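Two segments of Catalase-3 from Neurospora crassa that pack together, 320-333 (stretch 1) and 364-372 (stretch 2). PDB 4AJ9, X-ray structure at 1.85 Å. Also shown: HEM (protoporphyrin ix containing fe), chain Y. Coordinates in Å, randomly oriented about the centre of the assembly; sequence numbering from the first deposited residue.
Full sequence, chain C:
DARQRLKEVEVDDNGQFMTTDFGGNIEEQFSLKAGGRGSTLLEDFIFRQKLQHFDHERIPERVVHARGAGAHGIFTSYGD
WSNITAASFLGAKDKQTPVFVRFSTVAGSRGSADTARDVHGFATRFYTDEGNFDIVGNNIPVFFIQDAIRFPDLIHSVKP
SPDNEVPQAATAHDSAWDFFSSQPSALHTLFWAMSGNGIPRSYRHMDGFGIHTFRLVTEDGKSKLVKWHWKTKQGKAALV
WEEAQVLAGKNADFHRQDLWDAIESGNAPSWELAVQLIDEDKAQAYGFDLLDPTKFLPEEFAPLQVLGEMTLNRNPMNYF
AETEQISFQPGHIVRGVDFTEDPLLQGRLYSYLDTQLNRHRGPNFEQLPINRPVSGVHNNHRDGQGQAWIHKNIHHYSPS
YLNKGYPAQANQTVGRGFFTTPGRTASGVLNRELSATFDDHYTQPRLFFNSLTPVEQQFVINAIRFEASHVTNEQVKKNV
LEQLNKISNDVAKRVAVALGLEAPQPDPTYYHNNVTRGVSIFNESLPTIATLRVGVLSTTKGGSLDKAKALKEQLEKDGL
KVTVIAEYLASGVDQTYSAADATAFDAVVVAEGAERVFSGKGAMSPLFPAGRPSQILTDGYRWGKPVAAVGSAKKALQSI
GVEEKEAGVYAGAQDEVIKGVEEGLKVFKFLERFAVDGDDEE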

ATOM      1  N   PHE C 320       5.039  11.727 -15.519  1.00  4.80           N
ATOM      2  CA  PHE C 320       4.596  10.964 -14.354  1.00  6.48           C
ATOM      3  C   PHE C 320       4.782  11.750 -13.058  1.00  3.47           C
ATOM      4  O   PHE C 320       3.865  11.828 -12.235  1.00  6.18           O
ATOM      5  N   ALA C 321       5.974  12.307 -12.866  1.00  3.86           N
ATOM      6  CA  ALA C 321       6.297  13.002 -11.616  1.00  4.87           C
ATOM      7  C   ALA C 321       5.392  14.205 -11.406  1.00  4.54           C
ATOM      8  O   ALA C 321       5.042  14.547 -10.278  1.00  5.86           O
ATOM      9  N   GLU C 322       5.032  14.844 -12.511  1.00  2.21           N
ATOM     10  CA  GLU C 322       4.263  16.083 -12.479  1.00  3.20           C
ATOM     11  C   GLU C 322       2.776  15.868 -12.746  1.00  6.69           C
ATOM     12  O   GLU C 322       1.957  15.919 -11.817  1.00  5.51           O
ATOM     13  N   THR C 323       2.431  15.608 -14.008  1.00  6.36           N
ATOM     14  CA  THR C 323       1.037  15.456 -14.404  1.00  4.53           C
ATOM     15  C   THR C 323       0.329  14.273 -13.723  1.00  3.92           C
ATOM     16  O   THR C 323      -0.758  14.438 -13.169  1.00  5.81           O
ATOM     17  N   GLU C 324       0.921  13.082 -13.774  1.00  3.15           N
ATOM     18  CA  GLU C 324       0.247  11.914 -13.197  1.00  2.67           C
ATOM     19  C   GLU C 324       0.111  12.002 -11.672  1.00  3.44           C
ATOM     20  O   GLU C 324      -0.937  11.659 -11.115  1.00  5.42           O
ATOM     21  N   GLN C 325       1.167  12.462 -11.003  1.00  2.80           N
ATOM     22  CA  GLN C 325       1.187  12.508  -9.548  1.00  2.39           C
ATOM     23  C   GLN C 325       0.440  13.691  -8.922  1.00  6.40           C
ATOM     24  O   GLN C 325       0.065  13.619  -7.767  1.00  3.35           O
ATOM     25  N   ILE C 326       0.230  14.778  -9.654  1.00  4.93           N
ATOM     26  CA  ILE C 326      -0.446  15.920  -9.040  1.00  4.81           C
ATOM     27  C   ILE C 326      -1.831  15.524  -8.497  1.00  7.28           C
ATOM     28  O   ILE C 326      -2.579  14.797  -9.147  1.00  4.24           O
ATOM     29  N   SER C 327      -2.142  16.002  -7.294  1.00  3.53           N
ATOM     30  CA  SER C 327      -3.340  15.591  -6.562  1.00  1.78           C
ATOM     31  C   SER C 327      -4.204  16.809  -6.272  1.00  4.16           C
ATOM     32  O   SER C 327      -3.940  17.534  -5.300  1.00  5.15           O
ATOM     33  N   PHE C 328      -5.226  17.044  -7.093  1.00  2.91           N
ATOM     34  CA  PHE C 328      -6.106  18.200  -6.897  1.00  3.58           C
ATOM     35  C   PHE C 328      -7.129  17.912  -5.806  1.00  4.02           C
ATOM     36  O   PHE C 328      -7.470  16.754  -5.564  1.00  1.79           O
ATOM     37  N   GLN C 329      -7.609  18.970  -5.156  1.00  3.44           N
ATOM     38  CA  GLN C 329      -8.660  18.862  -4.141  1.00  5.68           C
ATOM     39  C   GLN C 329      -9.465  20.161  -4.062  1.00  5.96           C
ATOM     40  O   GLN C 329      -8.886  21.241  -3.911  1.00  7.27           O
ATOM     41  N   PRO C 330     -10.801  20.062  -4.136  1.00  5.74           N
ATOM     42  CA  PRO C 330     -11.603  21.264  -3.901  1.00  5.13           C
ATOM     43  C   PRO C 330     -11.474  21.698  -2.444  1.00  4.74           C
ATOM     44  O   PRO C 330     -11.840  22.828  -2.111  1.00  6.97           O
ATOM     45  N   GLY C 331     -10.923  20.838  -1.584  1.00  2.85           N
ATOM     46  CA  GLY C 331     -10.686  21.236  -0.201  1.00  4.00           C
ATOM     47  C   GLY C 331      -9.431  22.090  -0.065  1.00  5.46           C
ATOM     48  O   GLY C 331      -9.117  22.617   1.005  1.00  3.98           O
ATOM     49  N   HIS C 332      -8.677  22.197  -1.149  1.00  4.60           N
ATOM     50  CA  HIS C 332      -7.525  23.086  -1.150  1.00  5.53           C
ATOM     51  C   HIS C 332      -8.048  24.509  -1.224  1.00  6.15           C
ATOM     52  O   HIS C 332      -8.181  25.080  -2.315  1.00  5.92           O
ATOM     53  N   ILE C 333      -8.372  25.073  -0.064  1.00  4.88           N
ATOM     54  CA  ILE C 333      -8.975  26.406  -0.016  1.00  4.99           C
ATOM     55  C   ILE C 333      -8.075  27.347   0.766  1.00  9.66           C
ATOM     56  O   ILE C 333      -7.222  26.893   1.529  1.00  5.99           O
ATOM     57  N   ASN C 364       1.498  11.217   2.910  1.00  5.39           N
ATOM     58  CA  ASN C 364       2.441  12.307   2.668  1.00  7.52           C
ATOM     59  C   ASN C 364       2.503  12.815   1.228  1.00  5.73           C
ATOM     60  O   ASN C 364       3.492  13.428   0.826  1.00  5.49           O
ATOM     61  N   PHE C 365       1.441  12.582   0.465  1.00  3.93           N
ATOM     62  CA  PHE C 365       1.401  12.995  -0.939  1.00  4.52           C
ATOM     63  C   PHE C 365       1.547  14.503  -1.110  1.00  4.18           C
ATOM     64  O   PHE C 365       1.953  14.965  -2.184  1.00  3.58           O
ATOM     65  N   GLU C 366       1.241  15.294  -0.075  1.00  3.08           N
ATOM     66  CA  GLU C 366       1.417  16.747  -0.232  1.00  2.42           C
ATOM     67  C   GLU C 366       2.900  17.131  -0.253  1.00  3.79           C
ATOM     68  O   GLU C 366       3.242  18.268  -0.575  1.00  5.50           O
ATOM     69  N   GLN C 367       3.768  16.180   0.087  1.00  5.88           N
ATOM     70  CA  GLN C 367       5.210  16.411   0.076  1.00  2.76           C
ATOM     71  C   GLN C 367       5.856  16.203  -1.300  1.00  6.78           C
ATOM     72  O   GLN C 367       6.998  16.612  -1.519  1.00  4.39           O
ATOM     73  N   LEU C 368       5.131  15.593  -2.238  1.00  4.43           N
ATOM     74  CA  LEU C 368       5.667  15.411  -3.583  1.00  5.51           C
ATOM     75  C   LEU C 368       5.941  16.782  -4.199  1.00  9.68           C
ATOM     76  O   LEU C 368       5.180  17.721  -3.988  1.00  5.33           O
ATOM     77  N   PRO C 369       7.034  16.904  -4.956  1.00  6.27           N
ATOM     78  CA  PRO C 369       7.384  18.228  -5.491  1.00  7.17           C
ATOM     79  C   PRO C 369       6.206  18.946  -6.155  1.00  8.49           C
ATOM     80  O   PRO C 369       6.004  20.138  -5.909  1.00  2.41           O
ATOM     81  N   ILE C 370       5.434  18.240  -6.973  1.00  2.31           N
ATOM     82  CA  ILE C 370       4.347  18.896  -7.718  1.00  4.90           C
ATOM     83  C   ILE C 370       3.174  19.308  -6.817  1.00  6.89           C
ATOM     84  O   ILE C 370       2.414  20.214  -7.159  1.00  5.19           O
ATOM     85  N   ASN C 371       3.040  18.653  -5.661  1.00  4.40           N
ATOM     86  CA  ASN C 371       1.995  18.999  -4.693  1.00  3.96           C
ATOM     87  C   ASN C 371       2.409  20.027  -3.634  1.00  4.52           C
ATOM     88  O   ASN C 371       1.558  20.649  -3.007  1.00  6.76           O
ATOM     89  N   ARG C 372       3.712  20.198  -3.416  1.00  5.35           N
ATOM     90  CA  ARG C 372       4.159  21.142  -2.390  1.00  4.52           C
ATOM     91  C   ARG C 372       3.670  22.559  -2.655  1.00  7.52           C
ATOM     92  O   ARG C 372       3.679  23.023  -3.796  1.00  4.73           O
TER

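Ile-370 is the centre of this contact, covering far more surface than any other residue. Its CA-to-CB bond points toward stretch 1, and with chi1 t and chi2 p the branched side chain lies against helix residues Ala-321 and Glu-322 and the loop that follows. Ile-370 CG2 sits 3.5 Å from Ala-321 O, while Ile-370 CG1 lies 3.6 Å from Glu-322 O and 3.8 Å from Ile-326 CD1. Ile-326 is extended (t, t), so its CD1 reaches this apolar partner. A beta-branched residue suits the place, since its methyl and methylene groups can cover backbone and side chain together. Beside it, water 1 bridges the stretches, donating to Ala-321 O (2.7 Å) and accepting from Ile-370 N (3.0 Å).

Gln-325, chi1 m and chi2 t, also points toward stretch 2. Its amide folds back toward Ala-321, Gln-325 NE2 donating to Ala-321 O at 3.3 Å, while Gln-325 OE1 lies 4.0 Å from CD1 of Leu-368, itself m, t.

Asn-371 supplies one polar link. Its CB points sideways, but the m rotamer brings the amide nearer stretch 1, and both ends of the group are used: Asn-371 OD1 accepts from Ser-327 N at 2.9 Å, whereas Asn-371 ND2 donates to Phe-365 O at 3.0 Å within its own stretch and, weakly, to Ser-327 OG at 3.4 Å across the contact. Asparagine thus ties its own turn to the facing loop.

Farther along, Glu-366 (m, m) extends its carboxylate to His-332, whose NE2 donates to Glu-366 OE2 at 2.7 Å near the imidazole plane. Water 2 joins Ser-327 O, Gln-329 NE2 and Glu-366 OE1; water 3 joins Gln-329 NE2 to Glu-366 OE2. Gln-329 NE2 also approaches the edge of the Phe-365 ring, 3.8 Å from Phe-365 CE1. Phe-328 points away, its CD2 3.3 Å from heme O1A.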

ATOM      1  CB  PHE C 320       5.309   9.607 -14.234  1.00  3.56           C
ATOM      2  CG  PHE C 320       4.971   8.867 -12.951  1.00  4.66           C
ATOM      3  CD1 PHE C 320       5.678   9.120 -11.789  1.00  5.45           C
ATOM      4  CD2 PHE C 320       3.934   7.941 -12.911  1.00  5.08           C
ATOM      5  CE1 PHE C 320       5.374   8.462 -10.611  1.00  6.81           C
ATOM      6  CE2 PHE C 320       3.627   7.274 -11.728  1.00  5.13           C
ATOM      7  CZ  PHE C 320       4.354   7.543 -10.580  1.00  4.10           C
ATOM      8  CB  ALA C 321       7.756  13.450 -11.618  1.00  2.98           C
ATOM      9  CB  GLU C 322       4.878  17.102 -13.451  1.00  7.06           C
ATOM     10  CG  GLU C 322       6.299  17.462 -13.071  1.00  6.12           C
ATOM     11  CD  GLU C 322       6.994  18.370 -14.077  1.00  8.41           C
ATOM     12  OE1 GLU C 322       6.525  19.513 -14.284  1.00 10.93           O
ATOM     13  OE2 GLU C 322       8.019  17.937 -14.647  1.00  5.75           O
ATOM     14  CB  THR C 323       0.897  15.334 -15.932  1.00  3.62           C
ATOM     15  OG1 THR C 323       1.506  16.475 -16.565  1.00  5.58           O
ATOM     16  CG2 THR C 323      -0.582  15.264 -16.325  1.00  2.78           C
ATOM     17  CB  GLU C 324       0.953  10.606 -13.580  1.00  2.99           C
ATOM     18  CG  GLU C 324       0.167   9.353 -13.175  1.00  4.23           C
ATOM     19  CD  GLU C 324      -1.131   9.188 -13.964  1.00  8.30           C
ATOM     20  OE1 GLU C 324      -1.253   9.821 -15.037  1.00  6.52           O
ATOM     21  OE2 GLU C 324      -2.020   8.417 -13.520  1.00  4.43           O
ATOM     22  CB  GLN C 325       2.620  12.463  -9.004  1.00  3.37           C
ATOM     23  CG  GLN C 325       3.285  11.095  -9.120  1.00  3.26           C
ATOM     24  CD  GLN C 325       4.532  10.949  -8.245  1.00  5.94           C
ATOM     25  OE1 GLN C 325       4.680   9.965  -7.516  1.00  6.15           O
ATOM     26  NE2 GLN C 325       5.440  11.910  -8.335  1.00  5.45           N
ATOM     27  CB  ILE C 326      -0.543  17.150  -9.971  1.00  4.89           C
ATOM     28  CG1 ILE C 326      -0.854  18.405  -9.140  1.00  3.62           C
ATOM     29  CG2 ILE C 326      -1.549  16.895 -11.106  1.00  3.78           C
ATOM     30  CD1 ILE C 326      -0.782  19.746  -9.931  1.00  3.57           C
ATOM     31  CB  SER C 327      -2.930  14.968  -5.219  1.00  3.79           C
ATOM     32  OG  SER C 327      -2.156  13.793  -5.397  1.00 10.99           O
ATOM     33  CB  PHE C 328      -6.843  18.557  -8.192  1.00  4.67           C
ATOM     34  CG  PHE C 328      -5.963  19.158  -9.260  1.00  4.89           C
ATOM     35  CD1 PHE C 328      -5.701  20.528  -9.279  1.00  4.30           C
ATOM     36  CD2 PHE C 328      -5.435  18.365 -10.268  1.00  5.57           C
ATOM     37  CE1 PHE C 328      -4.904  21.076 -10.268  1.00  5.96           C
ATOM     38  CE2 PHE C 328      -4.632  18.920 -11.257  1.00  5.34           C
ATOM     39  CZ  PHE C 328      -4.376  20.274 -11.251  1.00  3.92           C
ATOM     40  CB  GLN C 329      -8.070  18.638  -2.752  1.00  6.82           C
ATOM     41  CG  GLN C 329      -7.329  17.330  -2.501  1.00  5.92           C
ATOM     42  CD  GLN C 329      -6.971  17.210  -1.027  1.00  4.08           C
ATOM     43  OE1 GLN C 329      -7.813  17.436  -0.167  1.00  5.87           O
ATOM     44  NE2 GLN C 329      -5.715  16.890  -0.732  1.00  4.73           N
ATOM     45  CB  PRO C 330     -13.034  20.814  -4.216  1.00  2.23           C
ATOM     46  CG  PRO C 330     -12.902  19.542  -4.935  1.00 11.28           C
ATOM     47  CD  PRO C 330     -11.629  18.905  -4.499  1.00  2.80           C
ATOM     48  CB  HIS C 332      -6.618  22.782  -2.335  1.00  6.93           C
ATOM     49  CG  HIS C 332      -5.700  21.621  -2.113  1.00  4.47           C
ATOM     50  ND1 HIS C 332      -5.013  21.010  -3.143  1.00  5.40           N
ATOM     51  CD2 HIS C 332      -5.332  20.977  -0.980  1.00  7.25           C
ATOM     52  CE1 HIS C 332      -4.271  20.030  -2.652  1.00  7.85           C
ATOM     53  NE2 HIS C 332      -4.441  19.995  -1.342  1.00  4.20           N
ATOM     54  CB  ILE C 333     -10.403  26.348   0.589  1.00  6.61           C
ATOM     55  CG1 ILE C 333     -11.178  27.646   0.327  1.00  5.61           C
ATOM     56  CG2 ILE C 333     -10.366  26.000   2.088  1.00  6.54           C
ATOM     57  CD1 ILE C 333     -12.690  27.484   0.541  1.00  3.69           C
ATOM     58  CB  ASN C 364       3.838  11.923   3.181  1.00  4.10           C
ATOM     59  CG  ASN C 364       3.920  11.977   4.699  1.00  6.40           C
ATOM     60  OD1 ASN C 364       3.562  12.990   5.301  1.00  5.96           O
ATOM     61  ND2 ASN C 364       4.360  10.879   5.328  1.00  3.36           N
ATOM     62  CB  PHE C 365       0.101  12.507  -1.598  1.00  5.73           C
ATOM     63  CG  PHE C 365      -1.117  12.846  -0.809  1.00  3.81           C
ATOM     64  CD1 PHE C 365      -1.738  14.066  -0.970  1.00  4.47           C
ATOM     65  CD2 PHE C 365      -1.614  11.953   0.139  1.00  4.11           C
ATOM     66  CE1 PHE C 365      -2.856  14.389  -0.218  1.00  4.94           C
ATOM     67  CE2 PHE C 365      -2.716  12.265   0.893  1.00  8.06           C
ATOM     68  CZ  PHE C 365      -3.343  13.487   0.720  1.00  6.11           C
ATOM     69  CB  GLU C 366       0.664  17.568   0.835  1.00  1.61           C
ATOM     70  CG  GLU C 366      -0.855  17.318   0.915  1.00  1.91           C
ATOM     71  CD  GLU C 366      -1.652  17.977  -0.207  1.00  5.05           C
ATOM     72  OE1 GLU C 366      -1.233  17.937  -1.383  1.00  4.59           O
ATOM     73  OE2 GLU C 366      -2.721  18.545   0.089  1.00  4.45           O
ATOM     74  CB  GLN C 367       5.903  15.547   1.141  1.00  2.80           C
ATOM     75  CG  GLN C 367       5.428  15.830   2.555  1.00  7.06           C
ATOM     76  CD  GLN C 367       6.251  15.112   3.611  1.00  3.81           C
ATOM     77  OE1 GLN C 367       6.816  14.049   3.361  1.00  6.38           O
ATOM     78  NE2 GLN C 367       6.330  15.703   4.803  1.00  6.33           N
ATOM     79  CB  LEU C 368       4.690  14.628  -4.456  1.00  3.18           C
ATOM     80  CG  LEU C 368       4.434  13.196  -3.982  1.00  4.36           C
ATOM     81  CD1 LEU C 368       3.317  12.550  -4.792  1.00  7.89           C
ATOM     82  CD2 LEU C 368       5.718  12.375  -4.073  1.00 10.42           C
ATOM     83  CB  PRO C 369       8.479  17.906  -6.505  1.00  6.21           C
ATOM     84  CG  PRO C 369       9.149  16.669  -5.918  1.00  4.06           C
ATOM     85  CD  PRO C 369       7.996  15.863  -5.361  1.00  5.41           C
ATOM     86  CB  ILE C 370       3.843  18.020  -8.909  1.00  7.69           C
ATOM     87  CG1 ILE C 370       2.927  18.827  -9.844  1.00  4.68           C
ATOM     88  CG2 ILE C 370       3.148  16.768  -8.408  1.00  2.31           C
ATOM     89  CD1 ILE C 370       3.666  19.864 -10.707  1.00  4.90           C
ATOM     90  CB  ASN C 371       1.469  17.740  -4.005  1.00  4.55           C
ATOM     91  CG  ASN C 371       0.566  16.931  -4.904  1.00  5.11           C
ATOM     92  OD1 ASN C 371      -0.190  17.489  -5.700  1.00 11.74           O
ATOM     93  ND2 ASN C 371       0.642  15.610  -4.789  1.00  7.79           N
ATOM     94  CB  ARG C 372       5.689  21.166  -2.295  1.00  7.53           C
ATOM     95  CG  ARG C 372       6.316  19.899  -1.779  1.00  8.20           C
ATOM     96  CD  ARG C 372       7.806  20.105  -1.609  1.00 13.59           C
ATOM     97  NE  ARG C 372       8.066  21.197  -0.676  1.00 22.66           N
ATOM     98  CZ  ARG C 372       9.261  21.476  -0.171  1.00 24.38           C
ATOM     99  NH1 ARG C 372      10.310  20.739  -0.510  1.00 33.63           N
ATOM    100  NH2 ARG C 372       9.408  22.488   0.673  1.00 32.82           N
TER
HETATM  101  CHA HEM Y1720     -11.282  13.964 -10.213  1.00  3.43           C
HETATM  102  CHB HEM Y1720     -14.068  17.716 -11.572  1.00  4.66           C
HETATM  103  CHC HEM Y1720     -17.717  15.900  -8.956  1.00  5.71           C
HETATM  104  CHD HEM Y1720     -14.684  12.704  -6.942  1.00  5.92           C
HETATM  105  C1A HEM Y1720     -11.717  15.112 -10.851  1.00  3.27           C
HETATM  106  C2A HEM Y1720     -10.961  15.920 -11.800  1.00  4.40           C
HETATM  107  C3A HEM Y1720     -11.742  16.945 -12.183  1.00  4.30           C
HETATM  108  C4A HEM Y1720     -13.004  16.836 -11.478  1.00  4.55           C
HETATM  109  CMA HEM Y1720     -11.388  18.076 -13.179  1.00  2.35           C
HETATM  110  CAA HEM Y1720      -9.529  15.600 -12.308  1.00  1.90           C
HETATM  111  CBA HEM Y1720      -8.471  16.420 -11.578  1.00  4.61           C
HETATM  112  CGA HEM Y1720      -7.131  16.127 -12.202  1.00  4.30           C
HETATM  113  O1A HEM Y1720      -6.297  15.448 -11.555  1.00  4.96           O
HETATM  114  O2A HEM Y1720      -6.897  16.566 -13.360  1.00  4.88           O
HETATM  115  C1B HEM Y1720     -15.286  17.583 -10.934  1.00  3.63           C
HETATM  116  C2B HEM Y1720     -16.365  18.555 -10.947  1.00  4.37           C
HETATM  117  C3B HEM Y1720     -17.388  18.047 -10.242  1.00  3.57           C
HETATM  118  C4B HEM Y1720     -16.971  16.752  -9.740  1.00  5.58           C
HETATM  119  CMB HEM Y1720     -16.273  19.905 -11.697  1.00  1.69           C
HETATM  120  CAB HEM Y1720     -18.760  18.684  -9.915  1.00  8.96           C
HETATM  121  CBB HEM Y1720     -18.905  20.014  -9.887  1.00 11.90           C
HETATM  122  C1C HEM Y1720     -17.185  14.939  -8.130  1.00  3.45           C
HETATM  123  C2C HEM Y1720     -17.843  14.334  -6.982  1.00  4.52           C
HETATM  124  C3C HEM Y1720     -16.997  13.443  -6.457  1.00  8.29           C
HETATM  125  C4C HEM Y1720     -15.773  13.486  -7.214  1.00  5.40           C
HETATM  126  CMC HEM Y1720     -19.278  14.639  -6.511  1.00  2.50           C
HETATM  127  CAC HEM Y1720     -17.180  12.567  -5.211  1.00  4.71           C
HETATM  128  CBC HEM Y1720     -17.903  13.028  -4.190  1.00 10.17           C
HETATM  129  C1D HEM Y1720     -13.506  12.725  -7.629  1.00  8.15           C
HETATM  130  C2D HEM Y1720     -12.380  11.881  -7.322  1.00  2.41           C
HETATM  131  C3D HEM Y1720     -11.321  12.272  -8.342  1.00  0.97           C
HETATM  132  C4D HEM Y1720     -11.907  13.316  -9.154  1.00  1.58           C
HETATM  133  CMD HEM Y1720     -12.300  10.824  -6.201  1.00  2.92           C
HETATM  134  CAD HEM Y1720      -9.904  11.688  -8.466  1.00  3.01           C
HETATM  135  CBD HEM Y1720      -8.968  12.639  -7.727  1.00  3.52           C
HETATM  136  CGD HEM Y1720      -7.579  12.060  -7.707  1.00  2.95           C
HETATM  137  O1D HEM Y1720      -6.617  12.843  -7.522  1.00  3.32           O
HETATM  138  O2D HEM Y1720      -7.438  10.826  -7.905  1.00  7.16           O
HETATM  139  NA  HEM Y1720     -12.951  15.707 -10.680  1.00  1.81           N
HETATM  140  NB  HEM Y1720     -15.692  16.507 -10.187  1.00  3.03           N
HETATM  141  NC  HEM Y1720     -15.922  14.397  -8.236  1.00  4.10           N
HETATM  142  ND  HEM Y1720     -13.197  13.555  -8.698  1.00  2.46           N
HETATM  143 FE   HEM Y1720     -14.403  15.129  -9.402  1.00  5.35          FE
HETATM  144  O   HOH W   1       6.360  15.657  -8.228  1.00  8.48           O
HETATM  145  O   HOH W   2      -3.619  16.876  -2.627  1.00  4.17           O
HETATM  146  O   HOH W   3      -4.383  17.613   2.084  1.00  7.35           O